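Local structure of methyltransferase (Streptococcus pyogenes, 2ESR) at residues R19-F23 against G44-A49; F39-G43 against I69-N73. The protein probably transfers a methyl group from S-adenosylmethionine to its substrate, perhaps ribosomal RNA as relatives of its family do. All coordinates share one frame; numbering follows the deposited sequence.

Interaction 1 (R19-F23 against G44-A49)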
ATOM      1  N   ARG A  19      -1.491  17.871 -16.413  1.00 45.93           N
ATOM      2  CA  ARG A  19      -1.860  16.461 -16.332  1.00 44.01           C
ATOM      3  C   ARG A  19      -2.594  15.974 -17.577  1.00 41.53           C
ATOM      4  O   ARG A  19      -2.409  14.839 -18.004  1.00 39.31           O
ATOM      5  CB  ARG A  19      -2.710  16.193 -15.083  1.00 46.07           C
ATOM      6  CG  ARG A  19      -1.931  16.304 -13.776  1.00 48.13           C
ATOM      7  CD  ARG A  19      -2.713  15.759 -12.589  1.00 52.35           C
ATOM      8  NE  ARG A  19      -3.935  16.514 -12.323  1.00 54.88           N
ATOM      9  CZ  ARG A  19      -4.733  16.309 -11.278  1.00 56.58           C
ATOM     10  NH1 ARG A  19      -4.442  15.365 -10.387  1.00 56.55           N
ATOM     11  NH2 ARG A  19      -5.822  17.051 -11.116  1.00 57.33           N
ATOM     12  N   GLY A  20      -3.425  16.832 -18.160  1.00 39.73           N
ATOM     13  CA  GLY A  20      -4.145  16.443 -19.356  1.00 37.77           C
ATOM     14  C   GLY A  20      -3.185  16.019 -20.452  1.00 36.26           C
ATOM     15  O   GLY A  20      -3.397  15.008 -21.122  1.00 37.20           O
ATOM     16  N   ALA A  21      -2.119  16.793 -20.628  1.00 35.27           N
ATOM     17  CA  ALA A  21      -1.112  16.508 -21.645  1.00 34.11           C
ATOM     18  C   ALA A  21      -0.398  15.196 -21.338  1.00 32.41           C
ATOM     19  O   ALA A  21      -0.254  14.336 -22.204  1.00 33.71           O
ATOM     20  CB  ALA A  21      -0.106  17.641 -21.707  1.00 34.73           C
ATOM     21  N   ILE A  22       0.055  15.052 -20.098  1.00 28.18           N
ATOM     22  CA  ILE A  22       0.748  13.842 -19.690  1.00 26.09           C
ATOM     23  C   ILE A  22      -0.109  12.605 -19.938  1.00 24.01           C
ATOM     24  O   ILE A  22       0.336  11.639 -20.554  1.00 21.81           O
ATOM     25  CB  ILE A  22       1.117  13.899 -18.194  1.00 27.90           C
ATOM     26  CG1 ILE A  22       2.162  14.996 -17.967  1.00 29.58           C
ATOM     27  CG2 ILE A  22       1.622  12.537 -17.727  1.00 28.32           C
ATOM     28  CD1 ILE A  22       2.559  15.186 -16.510  1.00 29.02           C
ATOM     29  N   PHE A  23      -1.349  12.635 -19.471  1.00 24.02           N
ATOM     30  CA  PHE A  23      -2.195  11.471 -19.639  1.00 23.99           C
ATOM     31  C   PHE A  23      -2.635  11.190 -21.059  1.00 25.45           C
ATOM     32  O   PHE A  23      -3.044  10.073 -21.365  1.00 24.86           O
ATOM     33  CB  PHE A  23      -3.372  11.547 -18.669  1.00 25.04           C
ATOM     34  CG  PHE A  23      -2.983  11.194 -17.264  1.00 24.89           C
ATOM     35  CD1 PHE A  23      -2.794   9.861 -16.903  1.00 24.12           C
ATOM     36  CD2 PHE A  23      -2.713  12.188 -16.329  1.00 27.38           C
ATOM     37  CE1 PHE A  23      -2.337   9.519 -15.637  1.00 24.32           C
ATOM     38  CE2 PHE A  23      -2.252  11.859 -15.054  1.00 26.92           C
ATOM     39  CZ  PHE A  23      -2.063  10.516 -14.709  1.00 24.55           C
ATOM     40  N   GLY A  44      -0.459  14.354  -7.104  1.00 25.21           N
ATOM     41  CA  GLY A  44      -1.338  14.647  -8.225  1.00 25.02           C
ATOM     42  C   GLY A  44      -1.372  13.639  -9.361  1.00 23.80           C
ATOM     43  O   GLY A  44      -2.444  13.314  -9.867  1.00 23.58           O
ATOM     44  N   LEU A  45      -0.211  13.136  -9.771  1.00 23.29           N
ATOM     45  CA  LEU A  45      -0.166  12.170 -10.865  1.00 22.87           C
ATOM     46  C   LEU A  45      -0.798  10.831 -10.500  1.00 21.42           C
ATOM     47  O   LEU A  45      -1.562  10.274 -11.283  1.00 19.75           O
ATOM     48  CB  LEU A  45       1.277  11.953 -11.324  1.00 24.36           C
ATOM     49  CG  LEU A  45       1.914  13.189 -11.971  1.00 27.08           C
ATOM     50  CD1 LEU A  45       3.353  12.888 -12.353  1.00 29.93           C
ATOM     51  CD2 LEU A  45       1.103  13.591 -13.201  1.00 27.40           C
ATOM     52  N   ALA A  46      -0.486  10.323  -9.313  1.00 20.68           N
ATOM     53  CA  ALA A  46      -1.045   9.044  -8.885  1.00 21.42           C
ATOM     54  C   ALA A  46      -2.565   9.126  -8.775  1.00 22.17           C
ATOM     55  O   ALA A  46      -3.280   8.221  -9.202  1.00 20.86           O
ATOM     56  CB  ALA A  46      -0.447   8.629  -7.541  1.00 22.40           C
ATOM     57  N   ILE A  47      -3.053  10.222  -8.203  1.00 22.43           N
ATOM     58  CA  ILE A  47      -4.486  10.413  -8.027  1.00 23.19           C
ATOM     59  C   ILE A  47      -5.205  10.491  -9.374  1.00 22.27           C
ATOM     60  O   ILE A  47      -6.239   9.859  -9.570  1.00 23.31           O
ATOM     61  CB  ILE A  47      -4.762  11.689  -7.208  1.00 24.37           C
ATOM     62  CG1 ILE A  47      -4.143  11.534  -5.814  1.00 24.75           C
ATOM     63  CG2 ILE A  47      -6.263  11.947  -7.113  1.00 26.42           C
ATOM     64  CD1 ILE A  47      -4.227  12.769  -4.955  1.00 28.03           C
ATOM     65  N   GLU A  48      -4.644  11.246 -10.309  1.00 21.24           N
ATOM     66  CA  GLU A  48      -5.265  11.372 -11.622  1.00 22.32           C
ATOM     67  C   GLU A  48      -5.243  10.032 -12.351  1.00 19.71           C
ATOM     68  O   GLU A  48      -6.207   9.672 -13.022  1.00 21.82           O
ATOM     69  CB  GLU A  48      -4.548  12.442 -12.445  1.00 23.65           C
ATOM     70  CG  GLU A  48      -5.160  12.726 -13.809  1.00 28.20           C
ATOM     71  CD  GLU A  48      -6.602  13.197 -13.732  1.00 32.66           C
ATOM     72  OE1 GLU A  48      -6.935  13.974 -12.810  1.00 34.63           O
ATOM     73  OE2 GLU A  48      -7.403  12.803 -14.607  1.00 33.69           O
ATOM     74  N   ALA A  49      -4.158   9.276 -12.195  1.00 20.43           N
ATOM     75  CA  ALA A  49      -4.043   7.979 -12.856  1.00 17.94           C
ATOM     76  C   ALA A  49      -5.122   7.025 -12.363  1.00 19.20           C
ATOM     77  O   ALA A  49      -5.691   6.264 -13.139  1.00 19.47           O
ATOM     78  CB  ALA A  49      -2.658   7.375 -12.611  1.00 18.87           C
TER

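Interaction 2 (F39-G43 against I69-N73)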
ATOM      1  N   PHE A  39       8.709   9.869  -4.839  1.00 23.05           N
ATOM      2  CA  PHE A  39       8.940  11.308  -4.728  1.00 22.46           C
ATOM      3  C   PHE A  39       7.601  11.921  -5.138  1.00 22.36           C
ATOM      4  O   PHE A  39       7.542  12.846  -5.945  1.00 24.13           O
ATOM      5  CB  PHE A  39      10.047  11.762  -5.690  1.00 21.73           C
ATOM      6  CG  PHE A  39      11.258  10.861  -5.701  1.00 21.72           C
ATOM      7  CD1 PHE A  39      11.375   9.846  -6.649  1.00 22.04           C
ATOM      8  CD2 PHE A  39      12.272  11.021  -4.762  1.00 23.97           C
ATOM      9  CE1 PHE A  39      12.488   9.003  -6.661  1.00 24.87           C
ATOM     10  CE2 PHE A  39      13.390  10.183  -4.765  1.00 25.49           C
ATOM     11  CZ  PHE A  39      13.496   9.173  -5.718  1.00 22.40           C
ATOM     12  N   ALA A  40       6.531  11.389  -4.553  1.00 22.82           N
ATOM     13  CA  ALA A  40       5.157  11.775  -4.864  1.00 24.46           C
ATOM     14  C   ALA A  40       4.730  13.240  -4.807  1.00 24.61           C
ATOM     15  O   ALA A  40       3.803  13.634  -5.519  1.00 25.10           O
ATOM     16  CB  ALA A  40       4.203  10.940  -4.026  1.00 24.69           C
ATOM     17  N   GLY A  41       5.377  14.043  -3.970  1.00 25.08           N
ATOM     18  CA  GLY A  41       5.002  15.445  -3.874  1.00 25.78           C
ATOM     19  C   GLY A  41       3.585  15.609  -3.354  1.00 27.61           C
ATOM     20  O   GLY A  41       3.296  15.228  -2.222  1.00 30.62           O
ATOM     21  N   SER A  42       2.701  16.177  -4.172  1.00 25.86           N
ATOM     22  CA  SER A  42       1.309  16.363  -3.780  1.00 26.79           C
ATOM     23  C   SER A  42       0.473  15.159  -4.217  1.00 25.20           C
ATOM     24  O   SER A  42      -0.737  15.106  -3.978  1.00 24.11           O
ATOM     25  CB  SER A  42       0.751  17.644  -4.403  1.00 28.35           C
ATOM     26  OG  SER A  42       1.497  18.773  -3.976  1.00 33.71           O
ATOM     27  N   GLY A  43       1.131  14.201  -4.864  1.00 23.57           N
ATOM     28  CA  GLY A  43       0.463  12.992  -5.321  1.00 23.41           C
ATOM     29  C   GLY A  43      -0.483  13.173  -6.496  1.00 24.21           C
ATOM     30  O   GLY A  43      -1.210  12.250  -6.854  1.00 22.31           O
ATOM     31  N   ILE A  69      -0.558  17.280   2.360  1.00 31.47           N
ATOM     32  CA  ILE A  69      -1.283  17.618   1.146  1.00 31.64           C
ATOM     33  C   ILE A  69      -1.818  16.364   0.470  1.00 30.70           C
ATOM     34  O   ILE A  69      -2.979  16.312   0.071  1.00 31.76           O
ATOM     35  CB  ILE A  69      -0.382  18.389   0.169  1.00 31.18           C
ATOM     36  CG1 ILE A  69       0.067  19.699   0.820  1.00 31.88           C
ATOM     37  CG2 ILE A  69      -1.131  18.674  -1.127  1.00 32.61           C
ATOM     38  CD1 ILE A  69       1.054  20.496  -0.000  1.00 32.38           C
ATOM     39  N   ILE A  70      -0.971  15.348   0.353  1.00 31.45           N
ATOM     40  CA  ILE A  70      -1.381  14.101  -0.276  1.00 32.04           C
ATOM     41  C   ILE A  70      -2.587  13.503   0.430  1.00 31.87           C
ATOM     42  O   ILE A  70      -3.575  13.144  -0.206  1.00 30.52           O
ATOM     43  CB  ILE A  70      -0.247  13.060  -0.254  1.00 32.69           C
ATOM     44  CG1 ILE A  70       0.914  13.532  -1.128  1.00 32.80           C
ATOM     45  CG2 ILE A  70      -0.773  11.720  -0.737  1.00 33.93           C
ATOM     46  CD1 ILE A  70       2.125  12.619  -1.072  1.00 32.33           C
ATOM     47  N   GLN A  71      -2.499  13.395   1.751  1.00 33.58           N
ATOM     48  CA  GLN A  71      -3.583  12.829   2.539  1.00 36.67           C
ATOM     49  C   GLN A  71      -4.901  13.556   2.306  1.00 37.41           C
ATOM     50  O   GLN A  71      -5.955  12.926   2.204  1.00 37.68           O
ATOM     51  CB  GLN A  71      -3.202  12.843   4.024  1.00 38.02           C
ATOM     52  CG  GLN A  71      -2.126  11.815   4.358  1.00 40.60           C
ATOM     53  CD  GLN A  71      -1.584  11.944   5.769  1.00 42.81           C
ATOM     54  OE1 GLN A  71      -2.338  11.951   6.739  1.00 45.19           O
ATOM     55  NE2 GLN A  71      -0.264  12.039   5.889  1.00 44.38           N
ATOM     56  N   ASP A  72      -4.843  14.879   2.206  1.00 39.09           N
ATOM     57  CA  ASP A  72      -6.045  15.669   1.964  1.00 40.95           C
ATOM     58  C   ASP A  72      -6.593  15.404   0.562  1.00 40.57           C
ATOM     59  O   ASP A  72      -7.794  15.190   0.393  1.00 40.55           O
ATOM     60  CB  ASP A  72      -5.743  17.162   2.130  1.00 43.30           C
ATOM     61  CG  ASP A  72      -5.489  17.550   3.577  1.00 47.18           C
ATOM     62  OD1 ASP A  72      -5.084  18.709   3.819  1.00 49.25           O
ATOM     63  OD2 ASP A  72      -5.698  16.703   4.474  1.00 49.21           O
ATOM     64  N   ASN A  73      -5.713  15.414  -0.438  1.00 40.24           N
ATOM     65  CA  ASN A  73      -6.124  15.171  -1.819  1.00 40.29           C
ATOM     66  C   ASN A  73      -6.749  13.789  -1.976  1.00 40.28           C
ATOM     67  O   ASN A  73      -7.681  13.604  -2.755  1.00 39.86           O
ATOM     68  CB  ASN A  73      -4.930  15.289  -2.778  1.00 40.78           C
ATOM     69  CG  ASN A  73      -4.432  16.716  -2.933  1.00 40.90           C
ATOM     70  OD1 ASN A  73      -5.218  17.644  -3.105  1.00 41.66           O
ATOM     71  ND2 ASN A  73      -3.118  16.891  -2.891  1.00 42.34           N
TER

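Interaction 1 (R19-F23 against G44-A49)
R19 and F23, one turn apart on helix 19-26, meet the first turns of helix 44-51, the helix that follows the first parallel strand of a Rossmann-like methyltransferase fold. The two short segments cross at -62°, with their axes 11.2 Å apart, a separation that suits long side chains. R19 spans it: CG and CD run past L45 and E48, and a bend at chi3 brings the guanidinium to the start of the helix. There R19 NH1 donates to G44 O over 2.9 Å, with the acceptor almost exactly in the guanidinium plane. E48 takes the face rather than the edge of the same group, OE1 lying over its centre. Because OE1 stands there, no N-H points at it, and the long salt bridge (R19 NH2 to E48 OE1, 3.7 Å) rests on charge alone, while E48 OE2 pairs with R52. E48 swings CG away from its own amide (chi1 -176°), and CG comes obliquely within 3.3 Å of F23 CE2. The ring of F23 turns its edge to the helix backbone, L45 O lying in its plane 3.5 Å from F23 CZ. F23 CE1 packs 3.7 Å from A49 CB, where a small methyl leaves space for the ring, and F105 of strand 101-106 backs both residues. L45 turns its CD2 between R19 and I22, meeting I22 CD1 at 4.0 Å as the two branched chains cross at about a right angle. G44 O also accepts the helical bond from E48 N, and its two donors, R19 NH1 and E48 N, approach from opposite faces of the carbonyl plane.

Interaction 2 (F39-G43 against I69-N73)
The flat peptide joining S42 to G43 has I70 over one face: I70 CG1 stands 3.5 Å from S42 C and 3.8 Å from G43 N. At the oxygen of this peptide sits the carboxamide of N73, whose ND2 gives S42 O a weak hydrogen bond of 3.2 Å, bent to 135°. I70 owes its reach to an extended chain (chi2 175°): CG1 and CD1 both press on G41 O, each 3.1 Å away, and CD1 goes on to the CB of A40 at 4.0 Å. L59 and L85 of the central sheet also pack on this buried isoleucine. The loop is the glycine-rich turn after strand 34-38, with a GxGxxA pattern that probably corresponds to the cofactor-binding motif of Rossmann-like methyltransferases. A40 to G43 form a type II' turn, closed by G43 N to A40 O. G41 supplies the positive phi this turn needs, and its N is held by E61. G43, also at positive phi and the N-cap of helix 44-51, has no side chain to crowd I70. On the outer side, I69 lays its CG2 against S42, 3.9 Å from both CB and OG.

How the interactions relate
In the modelled chain, helix 19-26 comes first, then strand 34-38, the glycine-rich loop 39-43 and helix 44-51. Interaction 1 closes the twenty-residue span between its segments, which includes that strand and the whole of 39-43. Interaction 2 starts from this enclosed loop and reaches forward across helix 44-51 and strand 56-60 to helix 64-75, so the two closures cross rather than nest. Their centres lie about 13 Å apart, yet they touch: I47 CD1 packs 3.4 Å from N73 CB, joining helix 44-51 to helix 64-75 directly. Together they tie the first modelled helix, the first strand-turn-helix unit and the next helix of the parallel half of the sheet.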